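Acyl-coenzyme A oxidase 1 (Yarrowia lipolytica, PDB 5Y9D) oxidises 2,3-saturated acyl-CoAs to (2E)-enoyl-CoAs in peroxisomal fatty acid beta-oxidation, using FAD as cofactor and turning oxygen into hydrogen peroxide. Local coordinates at residues Met92-Ala97 against Met119-Thr124; Phe599-Ile604 against Asp623-Leu628; Cys217-Lys222 against Ile270-Val275; Ile495-Asp500 against Ala525-Ser530. All blocks are in the same frame, centred on the assembly; numbering follows the deposited sequence.

Contact 1: residues Met92-Ala97 against Met119-Thr124; sequences MERVAA and MVDMST
The aliphatic stem of Arg-94 lies across the side chain of Thr-124, the two crossing at about a right angle, with Arg-94 CB 3.4 Å from Thr-124 OG1. Stretched out from CG to NE, this stem carries the guanidinium past the threonine to Asp-121. There Arg-94 NH1 donates to Asp-121 OD2 at 3.0 Å, a fairly straight hydrogen bond (163°) that is also a salt bridge. The carboxylate oxygen lies in the guanidinium plane; the two planes are nearly perpendicular, and the donor reaches OD2 from above the carboxylate. Thr-124 OG1 takes the same Asp-121 OD2 from the opposite face at 2.6 Å, leaving the oxygen gripped between a charged and a neutral donor. The other oxygen, Asp-121 OD1, accepts from Thr-124 N at 3.3 Å and makes Asp-121 the N-cap of the helix that follows. An aspartate suits the post: its CG, anti to the backbone N (chi1 -173°), turns a short carboxylate back over the first turn, where the helix end and the arginine would both favour its ionised form. Putting an alanine here would remove both oxygens and would probably leave the helix uncapped and Arg-94 NH1 without this acceptor. On the apolar side, Thr-124 CG2 rests 4.0 Å from Val-95 CG2. Arg-94 NH2 has a second carboxylate partner in Asp-79. The contact thus pins the start of helix 122-142 to helix 84-98, with helix 306-334 covering Met-122 and Tyr-686 of the second subunit packing on Met-92.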
loop_
_atom_site.group_PDB
_atom_site.type_symbol
_atom_site.label_atom_id
_atom_site.label_comp_id
_atom_site.label_asym_id
_atom_site.label_seq_id
_atom_site.Cartn_x
_atom_site.Cartn_y
_atom_site.Cartn_z
ATOM N N MET A 92 20.610 -12.614 -11.659
ATOM C CA MET A 92 21.260 -13.865 -12.056
ATOM C C MET A 92 22.672 -13.963 -11.547
ATOM O O MET A 92 23.056 -14.984 -11.033
ATOM C CB MET A 92 21.279 -14.064 -13.566
ATOM C CG MET A 92 20.341 -15.144 -14.010
ATOM S SD MET A 92 20.646 -16.733 -13.236
ATOM C CE MET A 92 19.214 -16.930 -12.199
ATOM N N GLU A 93 23.453 -12.910 -11.720
ATOM C CA GLU A 93 24.772 -12.859 -11.092
ATOM C C GLU A 93 24.687 -13.101 -9.560
ATOM O O GLU A 93 25.497 -13.872 -8.991
ATOM C CB GLU A 93 25.438 -11.504 -11.340
ATOM C CG GLU A 93 25.709 -11.202 -12.789
ATOM C CD GLU A 93 26.070 -9.753 -13.033
ATOM O OE1 GLU A 93 25.764 -8.912 -12.151
ATOM O OE2 GLU A 93 26.656 -9.453 -14.112
ATOM N N ARG A 94 23.742 -12.432 -8.894
ATOM C CA ARG A 94 23.624 -12.576 -7.433
ATOM C C ARG A 94 23.266 -13.995 -7.030
ATOM O O ARG A 94 23.856 -14.550 -6.125
ATOM C CB ARG A 94 22.680 -11.538 -6.833
ATOM C CG ARG A 94 23.251 -10.132 -6.997
ATOM C CD ARG A 94 22.274 -9.050 -6.637
ATOM N NE ARG A 94 22.703 -7.747 -7.126
ATOM C CZ ARG A 94 22.039 -6.610 -6.935
ATOM N NH1 ARG A 94 20.911 -6.589 -6.234
ATOM N NH2 ARG A 94 22.507 -5.482 -7.450
ATOM N N VAL A 95 22.338 -14.606 -7.735
ATOM C CA VAL A 95 22.035 -16.016 -7.522
ATOM C C VAL A 95 23.298 -16.877 -7.650
ATOM O O VAL A 95 23.546 -17.728 -6.809
ATOM C CB VAL A 95 20.946 -16.529 -8.513
ATOM C CG1 VAL A 95 20.788 -18.051 -8.413
ATOM C CG2 VAL A 95 19.630 -15.860 -8.235
ATOM N N ALA A 96 24.097 -16.642 -8.681
ATOM C CA ALA A 96 25.357 -17.367 -8.838
ATOM C C ALA A 96 26.281 -17.253 -7.638
ATOM O O ALA A 96 26.817 -18.235 -7.174
ATOM C CB ALA A 96 26.069 -16.919 -10.096
ATOM N N ALA A 97 26.421 -16.047 -7.107
ATOM C CA ALA A 97 27.347 -15.753 -6.005
ATOM C C ALA A 97 26.907 -16.359 -4.685
ATOM O O ALA A 97 27.771 -16.629 -3.833
ATOM C CB ALA A 97 27.503 -14.254 -5.835
ATOM N N MET A 119 15.701 -8.611 3.163
ATOM C CA MET A 119 15.517 -7.254 3.671
ATOM C C MET A 119 15.736 -6.169 2.647
ATOM O O MET A 119 15.101 -5.159 2.745
ATOM C CB MET A 119 16.502 -6.933 4.784
ATOM C CG MET A 119 16.319 -7.771 6.014
ATOM S SD MET A 119 17.455 -7.142 7.228
ATOM C CE MET A 119 16.460 -5.771 7.772
ATOM N N VAL A 120 16.701 -6.354 1.751
ATOM C CA VAL A 120 17.135 -5.315 0.789
ATOM C C VAL A 120 17.147 -5.753 -0.681
ATOM O O VAL A 120 17.324 -4.914 -1.559
ATOM C CB VAL A 120 18.551 -4.758 1.099
ATOM C CG1 VAL A 120 18.530 -3.956 2.375
ATOM C CG2 VAL A 120 19.567 -5.872 1.222
ATOM N N ASP A 121 16.992 -7.050 -0.939
ATOM C CA ASP A 121 16.952 -7.562 -2.310
ATOM C C ASP A 121 15.956 -8.705 -2.444
ATOM O O ASP A 121 16.306 -9.868 -2.461
ATOM C CB ASP A 121 18.336 -8.011 -2.773
ATOM C CG ASP A 121 18.357 -8.386 -4.244
ATOM O OD1 ASP A 121 17.292 -8.296 -4.895
ATOM O OD2 ASP A 121 19.416 -8.789 -4.763
ATOM N N MET A 122 14.696 -8.357 -2.581
ATOM C CA MET A 122 13.698 -9.366 -2.762
ATOM C C MET A 122 13.791 -10.126 -4.092
ATOM O O MET A 122 13.443 -11.300 -4.114
ATOM C CB MET A 122 12.307 -8.776 -2.488
ATOM C CG MET A 122 11.948 -8.865 -0.983
ATOM S SD MET A 122 10.619 -7.795 -0.367
ATOM C CE MET A 122 11.492 -6.393 0.348
ATOM N N SER A 123 14.297 -9.523 -5.173
ATOM C CA SER A 123 14.322 -10.228 -6.448
ATOM C C SER A 123 15.258 -11.479 -6.385
ATOM O O SER A 123 14.866 -12.579 -6.784
ATOM C CB SER A 123 14.690 -9.270 -7.585
ATOM O OG SER A 123 13.623 -8.349 -7.890
ATOM N N THR A 124 16.466 -11.327 -5.842
ATOM C CA THR A 124 17.415 -12.452 -5.772
ATOM C C THR A 124 16.915 -13.489 -4.770
ATOM O O THR A 124 17.102 -14.696 -4.932
ATOM C CB THR A 124 18.795 -12.014 -5.274
ATOM O OG1 THR A 124 19.359 -11.038 -6.150
ATOM C CG2 THR A 124 19.726 -13.226 -5.168
#

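Contact 2: residues Phe599-Ile604 against Asp623-Leu628; sequences FALWSI and DLINSL
Ile-625 is the first residue of 623-628 to meet the other helix. Its CG2 branch sits 3.7 Å from the backbone oxygen Leu-601 O and 4.1 Å from Leu-601 CD2, while its CD1 approaches the same leucine methyl. With CG1 anti to the carbonyl carbon (chi1 -56°), CG2 is left opposite the backbone N and stands out toward Leu-601, touching both its main chain and its side chain. Next comes Asn-626, whose CB turns away from 599-604 although the amide end comes back far enough for ND2 to bond Glu-605, just beyond that segment. One turn on from Ile-625, Leu-628 presents its CB to Leu-601 CD1 at 3.9 Å and its own CD1 to the same methyl at 4.0 Å. Leu-601 is therefore the shared partner: its forked end gives CD2 to the isoleucine and CD1 to the leucine, each pair meeting at a slant. Branched aliphatic groups suit a buried face where no hydrogen bond crosses between the segments. Within 599-604, Ser-603 OG donates to Phe-599 O at 2.7 Å, on the opposite face of that carbonyl from Ser-603 N, and also bonds Arg-570 NE. Leu-516 covers Ile-625 and Leu-628 from helix 513-516, and Asp-623 makes salt bridges to Arg-613 and Lys-540 of the second subunit. Leu-601 of helix 589-606 thus meets Ile-625 and Leu-628, three residues apart on helix 619-637, the two short segments running roughly antiparallel, an arrangement typical of helix pairs in an all-helical domain such as the C-terminal one of acyl-CoA oxidases.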
loop_
_atom_site.group_PDB
_atom_site.type_symbol
_atom_site.label_atom_id
_atom_site.label_comp_id
_atom_site.label_asym_id
_atom_site.label_seq_id
_atom_site.Cartn_x
_atom_site.Cartn_y
_atom_site.Cartn_z
ATOM N N PHE A 599 1.711 -2.878 22.646
ATOM C CA PHE A 599 1.171 -3.741 21.579
ATOM C C PHE A 599 -0.224 -4.249 21.963
ATOM O O PHE A 599 -1.182 -4.078 21.229
ATOM C CB PHE A 599 2.161 -4.908 21.353
ATOM C CG PHE A 599 1.706 -5.934 20.357
ATOM C CD1 PHE A 599 1.155 -5.562 19.159
ATOM C CD2 PHE A 599 1.888 -7.280 20.623
ATOM C CE1 PHE A 599 0.720 -6.488 18.260
ATOM C CE2 PHE A 599 1.486 -8.230 19.716
ATOM C CZ PHE A 599 0.895 -7.827 18.532
ATOM N N ALA A 600 -0.326 -4.865 23.130
ATOM C CA ALA A 600 -1.604 -5.357 23.648
ATOM C C ALA A 600 -2.684 -4.284 23.705
ATOM O O ALA A 600 -3.741 -4.456 23.086
ATOM C CB ALA A 600 -1.406 -5.971 25.025
ATOM N N LEU A 601 -2.430 -3.184 24.424
ATOM C CA LEU A 601 -3.447 -2.124 24.581
ATOM C C LEU A 601 -3.769 -1.425 23.285
ATOM O O LEU A 601 -4.932 -1.118 22.995
ATOM C CB LEU A 601 -3.015 -1.071 25.604
ATOM C CG LEU A 601 -3.077 -1.545 27.053
ATOM C CD1 LEU A 601 -2.340 -0.593 27.973
ATOM C CD2 LEU A 601 -4.504 -1.724 27.519
ATOM N N TRP A 602 -2.745 -1.136 22.505
ATOM C CA TRP A 602 -2.975 -0.611 21.179
ATOM C C TRP A 602 -3.878 -1.547 20.382
ATOM O O TRP A 602 -4.708 -1.064 19.617
ATOM C CB TRP A 602 -1.652 -0.408 20.447
ATOM C CG TRP A 602 -1.784 0.029 19.018
ATOM C CD1 TRP A 602 -2.139 1.273 18.557
ATOM C CD2 TRP A 602 -1.524 -0.771 17.859
ATOM N NE1 TRP A 602 -2.121 1.288 17.188
ATOM C CE2 TRP A 602 -1.749 0.052 16.729
ATOM C CE3 TRP A 602 -1.106 -2.104 17.667
ATOM C CZ2 TRP A 602 -1.579 -0.407 15.432
ATOM C CZ3 TRP A 602 -0.933 -2.569 16.369
ATOM C CH2 TRP A 602 -1.158 -1.730 15.271
ATOM N N SER A 603 -3.723 -2.869 20.540
ATOM C CA SER A 603 -4.543 -3.827 19.776
ATOM C C SER A 603 -5.989 -3.768 20.235
ATOM O O SER A 603 -6.898 -3.865 19.416
ATOM C CB SER A 603 -4.040 -5.254 19.907
ATOM O OG SER A 603 -2.733 -5.385 19.412
ATOM N N ILE A 604 -6.213 -3.578 21.535
ATOM C CA ILE A 604 -7.571 -3.283 21.997
ATOM C C ILE A 604 -8.093 -2.097 21.184
ATOM O O ILE A 604 -9.213 -2.107 20.698
ATOM C CB ILE A 604 -7.662 -2.883 23.484
ATOM C CG1 ILE A 604 -7.033 -3.911 24.421
ATOM C CG2 ILE A 604 -9.117 -2.637 23.879
ATOM C CD1 ILE A 604 -7.640 -5.280 24.381
ATOM N N ASP A 623 -11.695 5.476 27.243
ATOM C CA ASP A 623 -10.992 6.687 27.627
ATOM C C ASP A 623 -9.675 6.305 28.315
ATOM O O ASP A 623 -8.605 6.772 27.938
ATOM C CB ASP A 623 -11.844 7.532 28.572
ATOM C CG ASP A 623 -13.180 7.902 27.976
ATOM O OD1 ASP A 623 -13.239 8.913 27.229
ATOM O OD2 ASP A 623 -14.164 7.152 28.221
ATOM N N LEU A 624 -9.756 5.432 29.301
ATOM C CA LEU A 624 -8.572 5.049 30.034
ATOM C C LEU A 624 -7.527 4.337 29.156
ATOM O O LEU A 624 -6.341 4.525 29.371
ATOM C CB LEU A 624 -8.942 4.168 31.230
ATOM C CG LEU A 624 -8.298 4.556 32.569
ATOM C CD1 LEU A 624 -8.525 3.430 33.582
ATOM C CD2 LEU A 624 -6.810 4.881 32.438
ATOM N N ILE A 625 -7.963 3.531 28.176
ATOM C CA ILE A 625 -7.035 2.792 27.298
ATOM C C ILE A 625 -6.225 3.781 26.487
ATOM O O ILE A 625 -5.021 3.646 26.399
ATOM C CB ILE A 625 -7.733 1.848 26.278
ATOM C CG1 ILE A 625 -8.672 0.838 26.949
ATOM C CG2 ILE A 625 -6.694 1.082 25.463
ATOM C CD1 ILE A 625 -8.125 0.258 28.222
ATOM N N ASN A 626 -6.906 4.760 25.901
ATOM C CA ASN A 626 -6.272 5.819 25.137
ATOM C C ASN A 626 -5.145 6.538 25.879
ATOM O O ASN A 626 -4.092 6.759 25.301
ATOM C CB ASN A 626 -7.308 6.843 24.677
ATOM C CG ASN A 626 -8.349 6.249 23.747
ATOM O OD1 ASN A 626 -9.551 6.449 23.953
ATOM N ND2 ASN A 626 -7.901 5.499 22.726
ATOM N N SER A 627 -5.375 6.891 27.144
ATOM C CA SER A 627 -4.369 7.542 27.983
ATOM C C SER A 627 -3.156 6.654 28.232
ATOM O O SER A 627 -2.010 7.132 28.186
ATOM C CB SER A 627 -4.959 7.921 29.357
ATOM O OG SER A 627 -5.652 9.146 29.305
ATOM N N LEU A 628 -3.418 5.386 28.561
ATOM C CA LEU A 628 -2.346 4.418 28.780
ATOM C C LEU A 628 -1.438 4.238 27.534
ATOM O O LEU A 628 -0.229 4.187 27.652
ATOM C CB LEU A 628 -2.924 3.064 29.238
ATOM C CG LEU A 628 -3.586 3.004 30.625
ATOM C CD1 LEU A 628 -3.898 1.562 31.003
ATOM C CD2 LEU A 628 -2.730 3.641 31.716
#

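Contact 3: residues Cys217-Lys222 against Ile270-Val275; sequences CVCFAK and IQFTNV
A pair of cysteine sulfur-aromatic contacts joins the two sheets of the middle beta domain, where Cys-217 and Cys-219 both reach the ring of Phe-272. The sulfurs meet different carbons: Cys-219 SG lies 3.8 Å from Phe-272 CE2, and Cys-217 SG 4.1 Å from Phe-272 CZ. Their approaches differ too. Cys-217 SG stands at the ring edge, near its plane, whereas Cys-219 SG comes in obliquely, 51° off the ring normal and 4.7 Å from the ring centroid. Two residues apart on one strand, the cysteines share a face of the mixed sheet that contains strand 216-225. Phe-272 ends strand 268-272, the middle strand of a separate three-stranded antiparallel sheet, so the ring bridges two segments whose nearest CA atoms, those of Cys-219 and Ile-270, are 10.0 Å apart. Phenylalanine reaches far enough to meet the short cysteine side chains partway, and the small, weakly polar thiols admit its far end between sheets. Ile-270 CG2 lies over one face of the ring, 3.5 Å above the plane and displaced toward its rim. Val-237, from the strand paired with 216-225, also touches Phe-272, and the side chain of Cys-219 is about 10 Å from the bound FAD.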
loop_
_atom_site.group_PDB
_atom_site.type_symbol
_atom_site.label_atom_id
_atom_site.label_comp_id
_atom_site.label_asym_id
_atom_site.label_seq_id
_atom_site.Cartn_x
_atom_site.Cartn_y
_atom_site.Cartn_z
ATOM N N CYS A 217 11.211 -28.443 -14.183
ATOM C CA CYS A 217 10.143 -27.949 -13.306
ATOM C C CYS A 217 9.547 -29.096 -12.491
ATOM O O CYS A 217 9.697 -30.275 -12.851
ATOM C CB CYS A 217 9.057 -27.258 -14.134
ATOM S SG CYS A 217 7.607 -28.235 -14.592
ATOM N N VAL A 218 8.914 -28.744 -11.379
ATOM C CA VAL A 218 7.976 -29.636 -10.727
ATOM C C VAL A 218 6.631 -29.118 -11.090
ATOM O O VAL A 218 6.339 -27.966 -10.868
ATOM C CB VAL A 218 8.086 -29.606 -9.206
ATOM C CG1 VAL A 218 6.952 -30.397 -8.578
ATOM C CG2 VAL A 218 9.394 -30.197 -8.778
ATOM N N CYS A 219 5.795 -29.958 -11.650
ATOM C CA CYS A 219 4.557 -29.470 -12.242
ATOM C C CYS A 219 3.369 -30.186 -11.609
ATOM O O CYS A 219 3.399 -31.394 -11.454
ATOM C CB CYS A 219 4.628 -29.705 -13.740
ATOM S SG CYS A 219 3.042 -29.819 -14.573
ATOM N N PHE A 220 2.356 -29.444 -11.192
ATOM C CA PHE A 220 1.210 -30.063 -10.524
ATOM C C PHE A 220 0.096 -30.278 -11.555
ATOM O O PHE A 220 -0.201 -29.381 -12.324
ATOM C CB PHE A 220 0.712 -29.226 -9.355
ATOM C CG PHE A 220 1.665 -29.168 -8.202
ATOM C CD1 PHE A 220 2.837 -28.404 -8.284
ATOM C CD2 PHE A 220 1.402 -29.857 -7.031
ATOM C CE1 PHE A 220 3.724 -28.339 -7.219
ATOM C CE2 PHE A 220 2.283 -29.802 -5.968
ATOM C CZ PHE A 220 3.445 -29.029 -6.053
ATOM N N ALA A 221 -0.512 -31.461 -11.561
ATOM C CA ALA A 221 -1.497 -31.823 -12.570
ATOM C C ALA A 221 -2.431 -32.927 -12.079
ATOM O O ALA A 221 -2.114 -33.674 -11.144
ATOM C CB ALA A 221 -0.780 -32.295 -13.828
ATOM N N LYS A 222 -3.564 -33.055 -12.750
ATOM C CA LYS A 222 -4.504 -34.119 -12.451
ATOM C C LYS A 222 -3.998 -35.406 -13.037
ATOM O O LYS A 222 -3.766 -35.517 -14.245
ATOM C CB LYS A 222 -5.896 -33.790 -12.974
ATOM C CG LYS A 222 -6.540 -32.650 -12.222
ATOM C CD LYS A 222 -6.522 -32.941 -10.725
ATOM C CE LYS A 222 -7.362 -31.969 -9.936
ATOM N NZ LYS A 222 -8.734 -31.883 -10.512
ATOM N N ILE A 270 3.930 -21.339 -19.003
ATOM C CA ILE A 270 4.304 -22.633 -19.530
ATOM C C ILE A 270 3.042 -23.306 -20.049
ATOM O O ILE A 270 2.036 -23.390 -19.335
ATOM C CB ILE A 270 4.846 -23.594 -18.461
ATOM C CG1 ILE A 270 5.783 -22.913 -17.464
ATOM C CG2 ILE A 270 5.591 -24.769 -19.117
ATOM C CD1 ILE A 270 6.349 -23.890 -16.455
ATOM N N GLN A 271 3.097 -23.781 -21.285
ATOM C CA GLN A 271 2.060 -24.642 -21.848
ATOM C C GLN A 271 2.714 -25.971 -22.234
ATOM O O GLN A 271 3.820 -25.987 -22.753
ATOM C CB GLN A 271 1.433 -23.988 -23.058
ATOM C CG GLN A 271 0.715 -22.681 -22.714
ATOM C CD GLN A 271 0.275 -21.957 -23.943
ATOM O OE1 GLN A 271 0.863 -22.145 -24.991
ATOM N NE2 GLN A 271 -0.753 -21.110 -23.831
ATOM N N PHE A 272 2.041 -27.072 -21.912
ATOM C CA PHE A 272 2.463 -28.412 -22.329
ATOM C C PHE A 272 1.495 -28.996 -23.385
ATOM O O PHE A 272 0.287 -28.977 -23.189
ATOM C CB PHE A 272 2.507 -29.329 -21.105
ATOM C CG PHE A 272 3.424 -28.861 -20.004
ATOM C CD1 PHE A 272 4.801 -28.993 -20.113
ATOM C CD2 PHE A 272 2.910 -28.350 -18.824
ATOM C CE1 PHE A 272 5.660 -28.595 -19.076
ATOM C CE2 PHE A 272 3.748 -27.959 -17.788
ATOM C CZ PHE A 272 5.134 -28.087 -17.907
ATOM N N THR A 273 2.041 -29.489 -24.496
ATOM C CA THR A 273 1.279 -30.222 -25.516
ATOM C C THR A 273 1.842 -31.644 -25.716
ATOM O O THR A 273 2.858 -31.798 -26.386
ATOM C CB THR A 273 1.288 -29.528 -26.901
ATOM O OG1 THR A 273 0.625 -28.272 -26.838
ATOM C CG2 THR A 273 0.500 -30.361 -27.896
ATOM N N ASN A 274 1.157 -32.648 -25.153
ATOM C CA ASN A 274 1.554 -34.101 -25.181
ATOM C C ASN A 274 3.009 -34.285 -24.924
ATOM O O ASN A 274 3.749 -34.809 -25.764
ATOM C CB ASN A 274 1.143 -34.843 -26.480
ATOM C CG ASN A 274 -0.366 -35.057 -26.583
ATOM O OD1 ASN A 274 -0.831 -36.199 -26.592
ATOM N ND2 ASN A 274 -1.151 -33.944 -26.666
ATOM N N VAL A 275 3.425 -33.781 -23.773
ATOM C CA VAL A 275 4.789 -33.952 -23.311
ATOM C C VAL A 275 4.930 -35.228 -22.494
ATOM O O VAL A 275 4.227 -35.427 -21.508
ATOM C CB VAL A 275 5.251 -32.749 -22.492
ATOM C CG1 VAL A 275 6.605 -33.030 -21.875
ATOM C CG2 VAL A 275 5.328 -31.542 -23.391
#

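Contact 4: residues Ile495-Asp500 against Ala525-Ser530; sequences IQYVGD and AFRTAS
The Tyr-497 and Arg-527 side chains cross at a slant, and it is the aliphatic part of the arginine that covers the ring; the guanidinium, its plane only 17° from that of the ring, lies beyond it. Arg-527 CG sits off-centre over the face in a CH-pi contact, 4.2 Å from the Tyr-497 ring centroid, and Arg-527 CB comes within 3.5 Å of Tyr-497 CD2. The arginine chain then runs on, extended, past Tyr-497 CB. On the opposite face of the ring lies Val-498 CG2, 3.8 Å from the ring plane and displaced toward the rim. The rim itself is turned to the helix: Arg-527 O lies at the edge, 3.5 Å from Tyr-497 CE2. Beyond it Ser-530 OG, in the ring plane, is hydrogen-bonded to Tyr-497 OH at 2.8 Å. A chi1 of -179° swings Ser-530 OG away from the backbone N and over to the phenol. A serine suits this spot because it is small enough to admit the phenol and still offers a polar atom to it. His-568 ND1, from helix 558-581, bonds the same Tyr-497 OH, giving this buried hydroxyl two partners. A phenylalanine in place of Tyr-497 would keep the CH-pi contact but would probably leave Ser-530 OG and His-568 ND1 without their common mate. Tyr-497 O accepts a further bond from Arg-531. The arrangement is that of a short 3-10 turn docked on a long helix by one inserted aromatic, here securing the loop after helix 467-486 to helix 519-544 of the helical C-terminal part of the oxidase.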
loop_
_atom_site.group_PDB
_atom_site.type_symbol
_atom_site.label_atom_id
_atom_site.label_comp_id
_atom_site.label_asym_id
_atom_site.label_seq_id
_atom_site.Cartn_x
_atom_site.Cartn_y
_atom_site.Cartn_z
ATOM N N ILE A 495 -4.176 -23.806 21.085
ATOM C CA ILE A 495 -5.622 -23.651 21.048
ATOM C C ILE A 495 -6.368 -24.134 22.282
ATOM O O ILE A 495 -7.574 -24.077 22.319
ATOM C CB ILE A 495 -6.250 -24.311 19.808
ATOM C CG1 ILE A 495 -5.261 -24.365 18.649
ATOM C CG2 ILE A 495 -7.478 -23.537 19.383
ATOM C CD1 ILE A 495 -5.888 -24.709 17.321
ATOM N N GLN A 496 -5.654 -24.566 23.303
ATOM C CA GLN A 496 -6.278 -25.147 24.485
ATOM C C GLN A 496 -7.213 -24.184 25.213
ATOM O O GLN A 496 -8.239 -24.583 25.732
ATOM C CB GLN A 496 -5.217 -25.675 25.441
ATOM C CG GLN A 496 -4.472 -26.883 24.917
ATOM C CD GLN A 496 -3.894 -27.718 26.030
ATOM O OE1 GLN A 496 -2.777 -27.487 26.477
ATOM N NE2 GLN A 496 -4.657 -28.693 26.488
ATOM N N TYR A 497 -6.854 -22.913 25.226
ATOM C CA TYR A 497 -7.559 -21.899 25.989
ATOM C C TYR A 497 -8.997 -21.777 25.537
ATOM O O TYR A 497 -9.837 -21.275 26.261
ATOM C CB TYR A 497 -6.872 -20.553 25.830
ATOM C CG TYR A 497 -7.062 -19.947 24.467
ATOM C CD1 TYR A 497 -6.253 -20.311 23.414
ATOM C CD2 TYR A 497 -8.057 -19.020 24.233
ATOM C CE1 TYR A 497 -6.423 -19.767 22.168
ATOM C CE2 TYR A 497 -8.230 -18.468 22.987
ATOM C CZ TYR A 497 -7.407 -18.845 21.963
ATOM O OH TYR A 497 -7.577 -18.303 20.726
ATOM N N VAL A 498 -9.273 -22.219 24.323
ATOM C CA VAL A 498 -10.607 -22.121 23.761
ATOM C C VAL A 498 -11.585 -22.893 24.639
ATOM O O VAL A 498 -12.750 -22.546 24.725
ATOM C CB VAL A 498 -10.660 -22.606 22.300
ATOM C CG1 VAL A 498 -12.085 -22.580 21.788
ATOM C CG2 VAL A 498 -9.801 -21.720 21.425
ATOM N N GLY A 499 -11.099 -23.957 25.265
ATOM C CA GLY A 499 -11.857 -24.719 26.241
ATOM C C GLY A 499 -12.310 -24.038 27.529
ATOM O O GLY A 499 -13.389 -24.325 28.015
ATOM N N ASP A 500 -11.475 -23.178 28.099
ATOM C CA ASP A 500 -11.699 -22.572 29.417
ATOM C C ASP A 500 -12.791 -21.505 29.526
ATOM O O ASP A 500 -13.136 -20.877 28.545
ATOM C CB ASP A 500 -10.383 -21.997 29.937
ATOM C CG ASP A 500 -9.235 -22.967 29.806
ATOM O OD1 ASP A 500 -9.427 -24.159 30.093
ATOM O OD2 ASP A 500 -8.134 -22.545 29.417
ATOM N N ALA A 525 -7.946 -11.232 28.469
ATOM C CA ALA A 525 -8.945 -10.445 27.752
ATOM C C ALA A 525 -8.972 -10.865 26.306
ATOM O O ALA A 525 -10.049 -10.987 25.687
ATOM C CB ALA A 525 -8.667 -8.966 27.862
ATOM N N PHE A 526 -7.782 -11.110 25.771
ATOM C CA PHE A 526 -7.687 -11.451 24.360
ATOM C C PHE A 526 -8.179 -12.842 24.104
ATOM O O PHE A 526 -8.956 -13.036 23.172
ATOM C CB PHE A 526 -6.280 -11.220 23.791
ATOM C CG PHE A 526 -6.187 -9.948 23.041
ATOM C CD1 PHE A 526 -5.837 -8.784 23.681
ATOM C CD2 PHE A 526 -6.562 -9.895 21.722
ATOM C CE1 PHE A 526 -5.809 -7.591 23.005
ATOM C CE2 PHE A 526 -6.541 -8.708 21.039
ATOM C CZ PHE A 526 -6.163 -7.552 21.684
ATOM N N ARG A 527 -7.749 -13.791 24.932
ATOM C CA ARG A 527 -8.248 -15.169 24.873
ATOM C C ARG A 527 -9.780 -15.281 24.972
ATOM O O ARG A 527 -10.418 -16.023 24.221
ATOM C CB ARG A 527 -7.598 -15.987 25.965
ATOM C CG ARG A 527 -6.137 -16.241 25.685
ATOM C CD ARG A 527 -5.441 -16.946 26.813
ATOM N NE ARG A 527 -4.167 -17.454 26.325
ATOM C CZ ARG A 527 -3.214 -17.989 27.075
ATOM N NH1 ARG A 527 -3.338 -18.132 28.394
ATOM N NH2 ARG A 527 -2.123 -18.405 26.476
ATOM N N THR A 528 -10.356 -14.513 25.886
ATOM C CA THR A 528 -11.802 -14.374 26.011
ATOM C C THR A 528 -12.477 -13.853 24.751
ATOM O O THR A 528 -13.526 -14.362 24.360
ATOM C CB THR A 528 -12.127 -13.417 27.179
ATOM O OG1 THR A 528 -11.583 -13.974 28.376
ATOM C CG2 THR A 528 -13.600 -13.232 27.339
ATOM N N ALA A 529 -11.915 -12.815 24.138
ATOM C CA ALA A 529 -12.492 -12.298 22.888
ATOM C C ALA A 529 -12.374 -13.350 21.794
ATOM O O ALA A 529 -13.314 -13.601 21.066
ATOM C CB ALA A 529 -11.831 -10.990 22.451
ATOM N N SER A 530 -11.222 -13.983 21.689
ATOM C CA SER A 530 -11.048 -15.031 20.677
ATOM C C SER A 530 -11.970 -16.231 20.937
ATOM O O SER A 530 -12.709 -16.648 20.047
ATOM C CB SER A 530 -9.595 -15.492 20.589
ATOM O OG SER A 530 -9.442 -16.494 19.587
#

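How the contacts relate
From the N terminus, contact 1 comes first and closes a mainly helical excursion of 21 residues in the N-terminal region. Contact 3 follows, closing a longer, strand-rich loop of 47 residues by joining the two sheets of the middle domain. Contact 4 then closes 24 residues, bringing the loop after helix 467-486 back against helix 519-544, and contact 2 closes 18 mostly helical residues between two later helices. All four are in series; none nests within or crosses another. Contacts 2 and 4 touch, since Phe-526 of helix 519-544 packs on Ser-603 and Ile-604, joining both into one helical region. Contacts 1 and 2, with centres 41 Å apart, both reach the second subunit, as does contact 3 through Gln-271.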